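Side-chain contacts in osmolarity sensor protein EnvZ (Escherichia coli, PDB 5XGA), which is an inner-membrane histidine kinase that probably senses osmolarity, crystallised here as its periplasmic domain: residues Gln11-Val16 with Val112-Thr117; Leu17-Arg22 with Asp27-Glu32; Thr87-Glu92 with Pro98-Lys103. All blocks are in the same frame, centred on the assembly; numbering follows the deposited sequence. Where two conformers were deposited one is given.

Contact 1: residues Gln11-Val16 with Val112-Thr117; sequences QQFNKV and VRVPLT. With CPS (3-[(3-cholamidopropyl)dimethylammonio]-1-propanesulfonate), chain B.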
loop_
_atom_site.group_PDB
_atom_site.type_symbol
_atom_site.label_atom_id
_atom_site.label_comp_id
_atom_site.label_asym_id
_atom_site.label_seq_id
_atom_site.Cartn_x
_atom_site.Cartn_y
_atom_site.Cartn_z
ATOM N N GLN A 11 3.517 -11.034 -3.501
ATOM C CA GLN A 11 2.164 -11.076 -4.052
ATOM C C GLN A 11 1.108 -11.045 -2.951
ATOM O O GLN A 11 0.099 -10.348 -3.053
ATOM C CB GLN A 11 1.980 -12.323 -4.917
ATOM C CG GLN A 11 2.975 -12.434 -6.080
ATOM C CD GLN A 11 4.273 -13.159 -5.706
ATOM O OE1 GLN A 11 4.769 -13.038 -4.586
ATOM N NE2 GLN A 11 4.825 -13.918 -6.656
ATOM N N GLN A 12 1.333 -11.815 -1.890
ATOM C CA GLN A 12 0.411 -11.807 -0.756
ATOM C C GLN A 12 0.429 -10.461 -0.032
ATOM O O GLN A 12 -0.610 -9.973 0.432
ATOM C CB GLN A 12 0.782 -12.919 0.219
ATOM C CG GLN A 12 -0.165 -13.068 1.366
ATOM C CD GLN A 12 0.192 -14.275 2.188
ATOM O OE1 GLN A 12 1.361 -14.675 2.229
ATOM N NE2 GLN A 12 -0.804 -14.882 2.830
ATOM N N PHE A 13 1.622 -9.876 0.083
ATOM C CA PHE A 13 1.767 -8.593 0.759
ATOM C C PHE A 13 1.007 -7.507 0.018
ATOM O O PHE A 13 0.342 -6.682 0.635
ATOM C CB PHE A 13 3.228 -8.202 0.889
ATOM C CG PHE A 13 3.434 -6.900 1.603
ATOM C CD1 PHE A 13 3.254 -6.809 2.970
ATOM C CD2 PHE A 13 3.820 -5.771 0.910
ATOM C CE1 PHE A 13 3.457 -5.609 3.628
ATOM C CE2 PHE A 13 4.021 -4.569 1.564
ATOM C CZ PHE A 13 3.841 -4.490 2.918
ATOM N N ASN A 14 1.116 -7.508 -1.311
ATOM C CA ASN A 14 0.368 -6.554 -2.130
ATOM C C ASN A 14 -1.143 -6.673 -1.908
ATOM O O ASN A 14 -1.868 -5.663 -1.870
ATOM C CB ASN A 14 0.709 -6.758 -3.614
ATOM C CG ASN A 14 0.321 -5.576 -4.470
ATOM O OD1 ASN A 14 -0.551 -5.675 -5.355
ATOM N ND2 ASN A 14 0.970 -4.442 -4.224
ATOM N N LYS A 15 -1.629 -7.906 -1.779
ATOM C CA LYS A 15 -3.061 -8.117 -1.559
ATOM C C LYS A 15 -3.475 -7.533 -0.222
ATOM O O LYS A 15 -4.513 -6.874 -0.099
ATOM C CB LYS A 15 -3.425 -9.602 -1.593
ATOM C CG LYS A 15 -3.217 -10.288 -2.927
ATOM C CD LYS A 15 -3.829 -11.692 -2.921
ATOM C CE LYS A 15 -5.283 -11.641 -3.368
ATOM N NZ LYS A 15 -5.402 -11.009 -4.723
ATOM N N VAL A 16 -2.656 -7.804 0.786
ATOM C CA VAL A 16 -2.893 -7.304 2.134
ATOM C C VAL A 16 -2.870 -5.784 2.163
ATOM O O VAL A 16 -3.796 -5.134 2.655
ATOM C CB VAL A 16 -1.841 -7.845 3.105
ATOM C CG1 VAL A 16 -1.846 -7.028 4.389
ATOM C CG2 VAL A 16 -2.096 -9.326 3.369
ATOM N N VAL A 112 3.982 6.689 -1.252
ATOM C CA VAL A 112 3.764 5.911 -0.033
ATOM C C VAL A 112 4.809 4.806 0.040
ATOM O O VAL A 112 4.899 3.977 -0.870
ATOM C CB VAL A 112 2.337 5.310 -0.004
ATOM C CG1 VAL A 112 2.184 4.316 1.117
ATOM C CG2 VAL A 112 1.290 6.426 0.112
ATOM N N ARG A 113 5.612 4.808 1.104
ATOM C CA ARG A 113 6.647 3.793 1.269
ATOM C C ARG A 113 6.246 2.789 2.330
ATOM O O ARG A 113 5.997 3.162 3.473
ATOM C CB ARG A 113 7.988 4.418 1.654
ATOM C CG ARG A 113 9.100 3.373 1.796
ATOM C CD ARG A 113 10.301 3.949 2.526
ATOM N NE ARG A 113 11.390 2.975 2.600
ATOM C CZ ARG A 113 11.589 2.147 3.623
ATOM N NH1 ARG A 113 10.785 2.169 4.675
ATOM N NH2 ARG A 113 12.611 1.296 3.594
ATOM N N VAL A 114 6.189 1.517 1.946
ATOM C CA VAL A 114 5.776 0.453 2.861
ATOM C C VAL A 114 6.703 -0.750 2.737
ATOM O O VAL A 114 6.687 -1.450 1.728
ATOM C CB VAL A 114 4.319 -0.007 2.587
ATOM C CG1 VAL A 114 3.812 -0.885 3.715
ATOM C CG2 VAL A 114 3.409 1.187 2.441
ATOM N N PRO A 115 7.526 -0.984 3.764
ATOM C CA PRO A 115 8.371 -2.182 3.823
ATOM C C PRO A 115 7.550 -3.445 4.018
ATOM O O PRO A 115 6.597 -3.446 4.807
ATOM C CB PRO A 115 9.259 -1.928 5.048
ATOM C CG PRO A 115 8.409 -1.084 5.929
ATOM C CD PRO A 115 7.669 -0.155 4.971
ATOM N N LEU A 116 7.909 -4.505 3.298
ATOM C CA LEU A 116 7.324 -5.820 3.539
ATOM C C LEU A 116 7.884 -6.363 4.853
ATOM O O LEU A 116 9.098 -6.446 5.021
ATOM C CB LEU A 116 7.622 -6.775 2.373
ATOM C CG LEU A 116 6.948 -8.157 2.370
ATOM C CD1 LEU A 116 6.893 -8.700 0.957
ATOM C CD2 LEU A 116 7.680 -9.136 3.272
ATOM N N THR A 117 7.013 -6.723 5.789
ATOM C CA THR A 117 7.485 -7.210 7.082
ATOM C C THR A 117 6.777 -8.479 7.514
ATOM O O THR A 117 5.771 -8.870 6.929
ATOM C CB THR A 117 7.290 -6.159 8.192
ATOM O OG1 THR A 117 5.890 -5.930 8.382
ATOM C CG2 THR A 117 7.956 -4.848 7.813
HETATM C C1 CPS B . -3.449 6.594 0.734
HETATM C C2 CPS B . -3.127 7.741 1.664
HETATM C C3 CPS B . -5.612 8.101 2.096
HETATM C C4 CPS B . -6.745 9.093 2.218
HETATM C C5 CPS B . -6.409 10.195 3.166
HETATM C C6 CPS B . -5.111 10.811 2.719
HETATM C C7 CPS B . -4.920 12.043 3.553
HETATM C C8 CPS B . -6.345 12.532 3.688
HETATM C C9 CPS B . -7.260 11.447 3.119
HETATM C C10 CPS B . -6.374 9.589 4.564
HETATM C C11 CPS B . -2.989 7.152 3.048
HETATM C C12 CPS B . -3.466 7.020 -0.722
HETATM C C13 CPS B . -2.118 7.579 -1.101
HETATM C C14 CPS B . -1.853 8.808 -0.247
HETATM C C15 CPS B . -1.836 8.428 1.213
HETATM C C16 CPS B . -1.473 9.635 2.062
HETATM C C17 CPS B . -2.644 10.593 2.268
HETATM C C18 CPS B . -3.932 9.856 2.690
HETATM C C19 CPS B . -4.278 8.738 1.734
HETATM C C20 CPS B . -8.642 11.445 3.808
HETATM C C21 CPS B . -9.548 10.253 3.485
HETATM C C22 CPS B . -9.388 12.754 3.571
HETATM C C23 CPS B . -10.619 13.013 4.421
HETATM C C24 CPS B . -10.821 14.514 4.597
HETATM C C25 CPS B . -10.778 16.456 6.114
HETATM C C26 CPS B . -10.412 16.854 7.558
HETATM C C27 CPS B . -10.476 18.364 7.854
HETATM C C28 CPS B . -11.616 18.239 9.945
HETATM C C29 CPS B . -9.256 17.973 9.892
HETATM C C30 CPS B . -10.109 20.138 9.418
HETATM N N1 CPS B . -10.619 15.024 5.814
HETATM N N2 CPS B . -10.384 18.692 9.291
HETATM O O1 CPS B . -11.171 15.236 3.673
HETATM O O2 CPS B . -2.102 7.838 -2.504
HETATM O O3 CPS B . -2.815 11.416 1.114
HETATM O O4 CPS B . -6.951 9.659 0.950
#
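Phe13 of helix 10-24 lies across Val114 and Pro115 at the end of strand 110-115 and Leu116 just beyond it. The contact is apolar and centred on one ring. Phe13 CB starts it, 3.7 Å from Leu116 CD1. Phe13 CG comes next and sits 3.8 Å from Leu116 CG. The two side chains run past each other in opposite directions, so the leucine branch covers the root of the ring. Further out, Phe13 CE1 and CE2 lie beneath Leu116 CA, 3.9 Å from it at Phe13 CE1. This CA stands over one ring face, 3.9 Å from the centroid of the Phe13 ring and 16° off the normal, a CH-pi contact. At the tip, CZ meets two groups. Val114 CG1 comes at the ring edge, near its plane, 3.7 Å from Phe13 CZ. Pro115 O approaches Phe13 CZ obliquely at 3.5 Å. The first torsion explains the reach: CG is anti to the backbone N (chi1 -179°), which sends the ring out from the helix toward the strand. Val100 of the neighbouring strand also touches Phe13, and Pro98 touches Leu116. On strand 110-115 Val112 lies beyond the ring. Val112 CG2 is 3.8 Å from C13 of the bound CHAPS, within a pocket that includes Leu55 and Thr104. This is a helix packed on one face of an antiparallel sheet, here through Phe13, in an alpha/beta sensor domain.

Contact 2: residues Leu17-Arg22 with Asp27-Glu32; sequences LAYEVR and DKLQLE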
loop_
_atom_site.group_PDB
_atom_site.type_symbol
_atom_site.label_atom_id
_atom_site.label_comp_id
_atom_site.label_asym_id
_atom_site.label_seq_id
_atom_site.Cartn_x
_atom_site.Cartn_y
_atom_site.Cartn_z
ATOM N N LEU A 17 -1.801 -5.226 1.616
ATOM C CA LEU A 17 -1.639 -3.785 1.529
ATOM C C LEU A 17 -2.830 -3.102 0.848
ATOM O O LEU A 17 -3.325 -2.072 1.314
ATOM C CB LEU A 17 -0.356 -3.477 0.770
ATOM C CG LEU A 17 0.002 -2.023 0.551
ATOM C CD1 LEU A 17 0.213 -1.346 1.878
ATOM C CD2 LEU A 17 1.258 -1.958 -0.311
ATOM N N ALA A 18 -3.277 -3.673 -0.260
ATOM C CA ALA A 18 -4.372 -3.083 -1.035
ATOM C C ALA A 18 -5.648 -2.985 -0.211
ATOM O O ALA A 18 -6.311 -1.943 -0.179
ATOM C CB ALA A 18 -4.618 -3.894 -2.296
ATOM N N TYR A 19 -5.995 -4.084 0.445
ATOM C CA TYR A 19 -7.184 -4.127 1.284
ATOM C C TYR A 19 -7.123 -3.114 2.411
ATOM O O TYR A 19 -8.086 -2.390 2.654
ATOM C CB TYR A 19 -7.395 -5.517 1.874
ATOM C CG TYR A 19 -8.769 -5.615 2.485
ATOM C CD1 TYR A 19 -9.898 -5.378 1.710
ATOM C CD2 TYR A 19 -8.947 -5.896 3.835
ATOM C CE1 TYR A 19 -11.174 -5.440 2.252
ATOM C CE2 TYR A 19 -10.225 -5.964 4.388
ATOM C CZ TYR A 19 -11.332 -5.730 3.588
ATOM O OH TYR A 19 -12.604 -5.787 4.113
ATOM N N GLU A 20 -5.983 -3.047 3.093
ATOM C CA GLU A 20 -5.828 -2.121 4.208
ATOM C C GLU A 20 -5.773 -0.670 3.742
ATOM O O GLU A 20 -6.366 0.195 4.368
ATOM C CB GLU A 20 -4.570 -2.473 5.030
ATOM C CG GLU A 20 -4.586 -3.909 5.527
ATOM C CD GLU A 20 -3.651 -4.164 6.703
ATOM O OE1 GLU A 20 -3.012 -3.210 7.191
ATOM O OE2 GLU A 20 -3.570 -5.325 7.152
ATOM N N VAL A 21 -5.065 -0.389 2.647
ATOM C CA VAL A 21 -5.062 0.974 2.125
ATOM C C VAL A 21 -6.465 1.400 1.689
ATOM O O VAL A 21 -6.845 2.565 1.828
ATOM C CB VAL A 21 -4.103 1.126 0.961
ATOM C CG1 VAL A 21 -4.339 2.462 0.262
ATOM C CG2 VAL A 21 -2.674 1.030 1.478
ATOM N N ARG A 22 -7.233 0.450 1.176
ATOM C CA ARG A 22 -8.608 0.734 0.783
ATOM C C ARG A 22 -9.395 1.241 2.000
ATOM O O ARG A 22 -10.175 2.189 1.910
ATOM C CB ARG A 22 -9.254 -0.517 0.190
ATOM C CG ARG A 22 -10.583 -0.257 -0.471
ATOM C CD ARG A 22 -11.174 -1.532 -1.022
ATOM N NE ARG A 22 -12.614 -1.381 -1.211
ATOM C CZ ARG A 22 -13.463 -2.399 -1.294
ATOM N NH1 ARG A 22 -13.016 -3.645 -1.214
ATOM N NH2 ARG A 22 -14.761 -2.166 -1.454
ATOM N N ASP A 27 -14.252 6.160 5.202
ATOM C CA ASP A 27 -14.946 5.838 6.439
ATOM C C ASP A 27 -16.053 4.806 6.187
ATOM O O ASP A 27 -16.665 4.293 7.135
ATOM C CB ASP A 27 -15.517 7.106 7.089
ATOM C CG ASP A 27 -16.502 7.842 6.188
ATOM O OD1 ASP A 27 -16.550 7.532 4.984
ATOM O OD2 ASP A 27 -17.218 8.736 6.686
ATOM N N LYS A 28 -16.263 4.479 4.912
ATOM C CA LYS A 28 -17.284 3.516 4.484
ATOM C C LYS A 28 -16.831 2.721 3.264
ATOM O O LYS A 28 -16.558 3.298 2.206
ATOM C CB LYS A 28 -18.606 4.234 4.156
ATOM C CG LYS A 28 -19.225 4.999 5.312
ATOM C CD LYS A 28 -20.581 4.404 5.723
ATOM C CE LYS A 28 -21.410 5.386 6.558
ATOM N NZ LYS A 28 -20.727 5.812 7.825
ATOM N N LEU A 29 -16.729 1.402 3.404
ATOM C CA LEU A 29 -16.493 0.552 2.238
ATOM C C LEU A 29 -17.798 0.414 1.471
ATOM O O LEU A 29 -18.815 0.021 2.045
ATOM C CB LEU A 29 -15.975 -0.826 2.633
ATOM C CG LEU A 29 -14.536 -1.016 3.106
ATOM C CD1 LEU A 29 -14.305 -2.492 3.446
ATOM C CD2 LEU A 29 -13.540 -0.542 2.053
ATOM N N GLN A 30 -17.769 0.737 0.179
ATOM C CA GLN A 30 -18.969 0.706 -0.649
ATOM C C GLN A 30 -19.049 -0.628 -1.359
ATOM O O GLN A 30 -18.158 -0.978 -2.127
ATOM C CB GLN A 30 -18.966 1.853 -1.665
ATOM C CG GLN A 30 -19.951 2.968 -1.350
ATOM C CD GLN A 30 -21.383 2.560 -1.634
ATOM O OE1 GLN A 30 -21.649 1.404 -1.969
ATOM N NE2 GLN A 30 -22.311 3.503 -1.506
ATOM N N LEU A 31 -20.107 -1.384 -1.092
ATOM C CA LEU A 31 -20.239 -2.695 -1.707
ATOM C C LEU A 31 -20.977 -2.617 -3.038
ATOM O O LEU A 31 -21.717 -1.663 -3.315
ATOM C CB LEU A 31 -20.944 -3.676 -0.766
ATOM C CG LEU A 31 -20.104 -4.138 0.428
ATOM C CD1 LEU A 31 -20.830 -5.223 1.208
ATOM C CD2 LEU A 31 -18.745 -4.632 -0.023
ATOM N N GLU A 32 -20.738 -3.632 -3.859
ATOM C CA GLU A 32 -21.373 -3.783 -5.156
ATOM C C GLU A 32 -22.875 -3.539 -5.069
ATOM O O GLU A 32 -23.454 -2.871 -5.928
ATOM C CB GLU A 32 -21.088 -5.184 -5.711
ATOM C CG GLU A 32 -21.021 -6.293 -4.642
ATOM C CD GLU A 32 -19.696 -6.314 -3.871
ATOM O OE1 GLU A 32 -18.792 -5.517 -4.210
ATOM O OE2 GLU A 32 -19.561 -7.127 -2.925
#
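Arg22 and Tyr19, one helical turn apart, both touch Leu29 of strand 28-30. The contact joins helix 10-24 to a small beta hairpin, strands 28-30 and 36-38, that follows it in the chain. Leu29 is the centre, and its two methyls have different partners. Leu29 CD2 lies over one face of the Arg22 guanidinium, 3.5 Å from Arg22 NE. Leu29 CD2 also packs on the aliphatic part, 3.9 Å from Arg22 CG. Leu29 CD1 comes obliquely to the phenol, nearest Tyr19 OH at 3.8 Å, with the two side chains crossing at about a right angle. Arg22 reaches the hairpin because its chain is extended from CG to NE and leaves the helix with chi1 at -169°. A serine in place of Arg22 removes the guanidinium and most of the methylenes, and would probably leave Leu29 CD2 uncovered, with a gap between helix and hairpin. Further out, Leu29 is held by backbone hydrogen bonding to Leu37 of the partner strand. The helix itself is fixed on its other sides, where Leu17 and Ala18 touch Met79 of helix 73-83 and Glu20 touches Ile47 of helix 41-51. Gln30 O lies at the guanidinium edge, in its plane, 3.7 Å from Arg22 NH2, without forming a hydrogen bond.

Contact 3: residues Thr87-Glu92 with Pro98-Lys103; sequences TEVRVE and PVVWLK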
loop_
_atom_site.group_PDB
_atom_site.type_symbol
_atom_site.label_atom_id
_atom_site.label_comp_id
_atom_site.label_asym_id
_atom_site.label_seq_id
_atom_site.Cartn_x
_atom_site.Cartn_y
_atom_site.Cartn_z
ATOM N N THR A 87 -3.315 3.598 -10.233
ATOM C CA THR A 87 -2.283 3.421 -9.230
ATOM C C THR A 87 -0.974 2.979 -9.863
ATOM O O THR A 87 -0.964 2.363 -10.931
ATOM C CB THR A 87 -2.735 2.393 -8.176
ATOM O OG1 THR A 87 -4.005 2.793 -7.643
ATOM C CG2 THR A 87 -1.725 2.287 -7.055
ATOM N N GLU A 88 0.133 3.308 -9.204
ATOM C CA GLU A 88 1.434 2.800 -9.591
ATOM C C GLU A 88 2.052 2.071 -8.390
ATOM O O GLU A 88 2.100 2.622 -7.301
ATOM C CB GLU A 88 2.342 3.941 -10.060
ATOM C CG GLU A 88 3.834 3.623 -10.097
ATOM C CD GLU A 88 4.232 2.764 -11.267
ATOM O OE1 GLU A 88 3.527 1.771 -11.529
ATOM O OE2 GLU A 88 5.254 3.075 -11.921
ATOM N N VAL A 89 2.495 0.835 -8.596
ATOM C CA VAL A 89 3.237 0.108 -7.578
ATOM C C VAL A 89 4.630 -0.186 -8.112
ATOM O O VAL A 89 4.785 -0.785 -9.175
ATOM C CB VAL A 89 2.547 -1.216 -7.182
ATOM C CG1 VAL A 89 3.477 -2.073 -6.321
ATOM C CG2 VAL A 89 1.190 -0.944 -6.470
ATOM N N ARG A 90 5.643 0.244 -7.373
ATOM C CA ARG A 90 7.022 -0.098 -7.709
ATOM C C ARG A 90 7.636 -0.857 -6.550
ATOM O O ARG A 90 7.272 -0.624 -5.389
ATOM C CB ARG A 90 7.833 1.158 -8.025
ATOM C CG ARG A 90 7.326 1.926 -9.225
ATOM C CD ARG A 90 8.342 2.945 -9.707
ATOM N NE ARG A 90 7.681 3.954 -10.524
ATOM C CZ ARG A 90 8.162 5.171 -10.740
ATOM N NH1 ARG A 90 9.323 5.524 -10.201
ATOM N NH2 ARG A 90 7.481 6.032 -11.484
ATOM N N VAL A 91 8.554 -1.777 -6.838
ATOM C CA VAL A 91 9.154 -2.550 -5.753
ATOM C C VAL A 91 10.667 -2.478 -5.782
ATOM O O VAL A 91 11.311 -2.739 -6.809
ATOM C CB VAL A 91 8.743 -4.030 -5.778
ATOM C CG1 VAL A 91 9.360 -4.762 -4.573
ATOM C CG2 VAL A 91 7.215 -4.169 -5.765
ATOM N N GLU A 92 11.206 -2.116 -4.629
ATOM C CA GLU A 92 12.638 -2.044 -4.400
ATOM C C GLU A 92 13.031 -3.363 -3.776
ATOM O O GLU A 92 12.769 -3.611 -2.592
ATOM C CB GLU A 92 12.962 -0.842 -3.506
ATOM C CG GLU A 92 14.326 -0.790 -2.892
ATOM C CD GLU A 92 14.469 0.419 -1.990
ATOM O OE1 GLU A 92 15.575 0.658 -1.474
ATOM O OE2 GLU A 92 13.461 1.135 -1.797
ATOM N N PRO A 98 11.788 -6.811 0.521
ATOM C CA PRO A 98 11.242 -5.844 -0.432
ATOM C C PRO A 98 10.666 -4.596 0.246
ATOM O O PRO A 98 10.207 -4.659 1.394
ATOM C CB PRO A 98 10.124 -6.629 -1.139
ATOM C CG PRO A 98 10.355 -8.053 -0.810
ATOM C CD PRO A 98 11.020 -8.067 0.527
ATOM N N VAL A 99 10.717 -3.478 -0.471
ATOM C CA VAL A 99 10.055 -2.255 -0.060
ATOM C C VAL A 99 9.101 -1.835 -1.174
ATOM O O VAL A 99 9.516 -1.678 -2.325
ATOM C CB VAL A 99 11.067 -1.145 0.242
ATOM C CG1 VAL A 99 10.356 0.161 0.592
ATOM C CG2 VAL A 99 11.974 -1.570 1.378
ATOM N N VAL A 100 7.819 -1.687 -0.850
ATOM C CA VAL A 100 6.834 -1.291 -1.852
ATOM C C VAL A 100 6.705 0.224 -1.877
ATOM O O VAL A 100 6.657 0.879 -0.827
ATOM C CB VAL A 100 5.450 -1.927 -1.588
ATOM C CG1 VAL A 100 4.380 -1.298 -2.504
ATOM C CG2 VAL A 100 5.521 -3.439 -1.773
ATOM N N TRP A 101 6.707 0.775 -3.084
ATOM C CA TRP A 101 6.491 2.195 -3.301
ATOM C C TRP A 101 5.182 2.337 -4.074
ATOM O O TRP A 101 5.013 1.706 -5.110
ATOM C CB TRP A 101 7.657 2.819 -4.074
ATOM C CG TRP A 101 8.922 2.907 -3.273
ATOM C CD1 TRP A 101 9.893 1.950 -3.150
ATOM C CD2 TRP A 101 9.352 4.021 -2.484
ATOM N NE1 TRP A 101 10.896 2.399 -2.321
ATOM C CE2 TRP A 101 10.587 3.673 -1.906
ATOM C CE3 TRP A 101 8.808 5.283 -2.213
ATOM C CZ2 TRP A 101 11.289 4.542 -1.071
ATOM C CZ3 TRP A 101 9.502 6.145 -1.386
ATOM C CH2 TRP A 101 10.731 5.771 -0.820
ATOM N N LEU A 102 4.274 3.155 -3.549
ATOM C CA LEU A 102 2.907 3.247 -4.039
ATOM C C LEU A 102 2.538 4.705 -4.276
ATOM O O LEU A 102 2.790 5.558 -3.423
ATOM C CB LEU A 102 1.937 2.610 -3.024
ATOM C CG LEU A 102 0.446 2.855 -3.211
ATOM C CD1 LEU A 102 -0.084 2.099 -4.426
ATOM C CD2 LEU A 102 -0.335 2.478 -1.970
ATOM N N LYS A 103 1.966 4.990 -5.446
ATOM C CA LYS A 103 1.395 6.295 -5.726
ATOM C C LYS A 103 -0.006 6.092 -6.303
ATOM O O LYS A 103 -0.223 5.170 -7.091
ATOM C CB LYS A 103 2.288 7.090 -6.698
ATOM C CG LYS A 103 1.746 8.481 -7.013
ATOM C CD LYS A 103 2.742 9.342 -7.778
ATOM C CE LYS A 103 3.683 10.091 -6.825
ATOM N NZ LYS A 103 4.490 11.107 -7.568
#
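Trp101 and Glu92 are joined by a nearly straight side-chain hydrogen bond. Trp101 NE1 donates to Glu92 OE2 at 2.9 Å, with an angle of 169° at the hydrogen. The carboxylate lies at the indole edge, and the two planes are only 17° apart. An extended Glu92 chain, with CG anti to the backbone N (chi1 166°), carries the acid to the indole. Six backbone hydrogen bonds tie the strands into an antiparallel hairpin. Glu88-Lys103, Arg90-Trp101 and Glu92-Val99 are the hydrogen-bonded pairs; Arg90 N to Trp101 O, for example, is 2.8 Å. On the face that carries Trp101, Arg90 NE also makes a salt bridge to Glu88 OE2 at 2.9 Å. It meets that oxygen from above the carboxylate plane, and the same oxygen is hydrogen-bonded to His71. Lys103 NZ instead turns to Asn58 and Pro108. The other face is apolar. Val89 CG1 meets Val100 CG1 at 4.0 Å, and Val89 CG2 is 3.9 Å from Leu102 CD1. Nearer the turn, Val91 CG1 lies alongside Pro98, 4.0 Å from its CB. Helix 73-83 packs on this side through Met79, and helix 10-24 through Leu10, Phe13 and Leu17. The hairpin is thus two-faced: aliphatic against the helices, largely polar and aromatic on the reverse. The N-H bond would favour the ionised form of the buried Glu92 and may offset part of the cost of burying its charge.

Overall arrangement
Contacts 1 and 3 meet in the five-stranded antiparallel sheet. Their centres are about 8 Å apart, and strands 99-104 and 110-115 are neighbours there. Contact 2 lies further off, its centre about 16 Å from that of contact 1 and about 19 Å from that of contact 3. Contacts 1 and 2 use successive parts of helix 10-24. Leu17 links all three regions, touching both Val114 and Val100. Along the chain, contact 2 closes first and contact 3 follows; contact 1 spans both, bringing the first helix back to the last strand. One helix thus connects the sheet, whose Val112 lines a CHAPS pocket, to the outlying hairpin of this sensor domain.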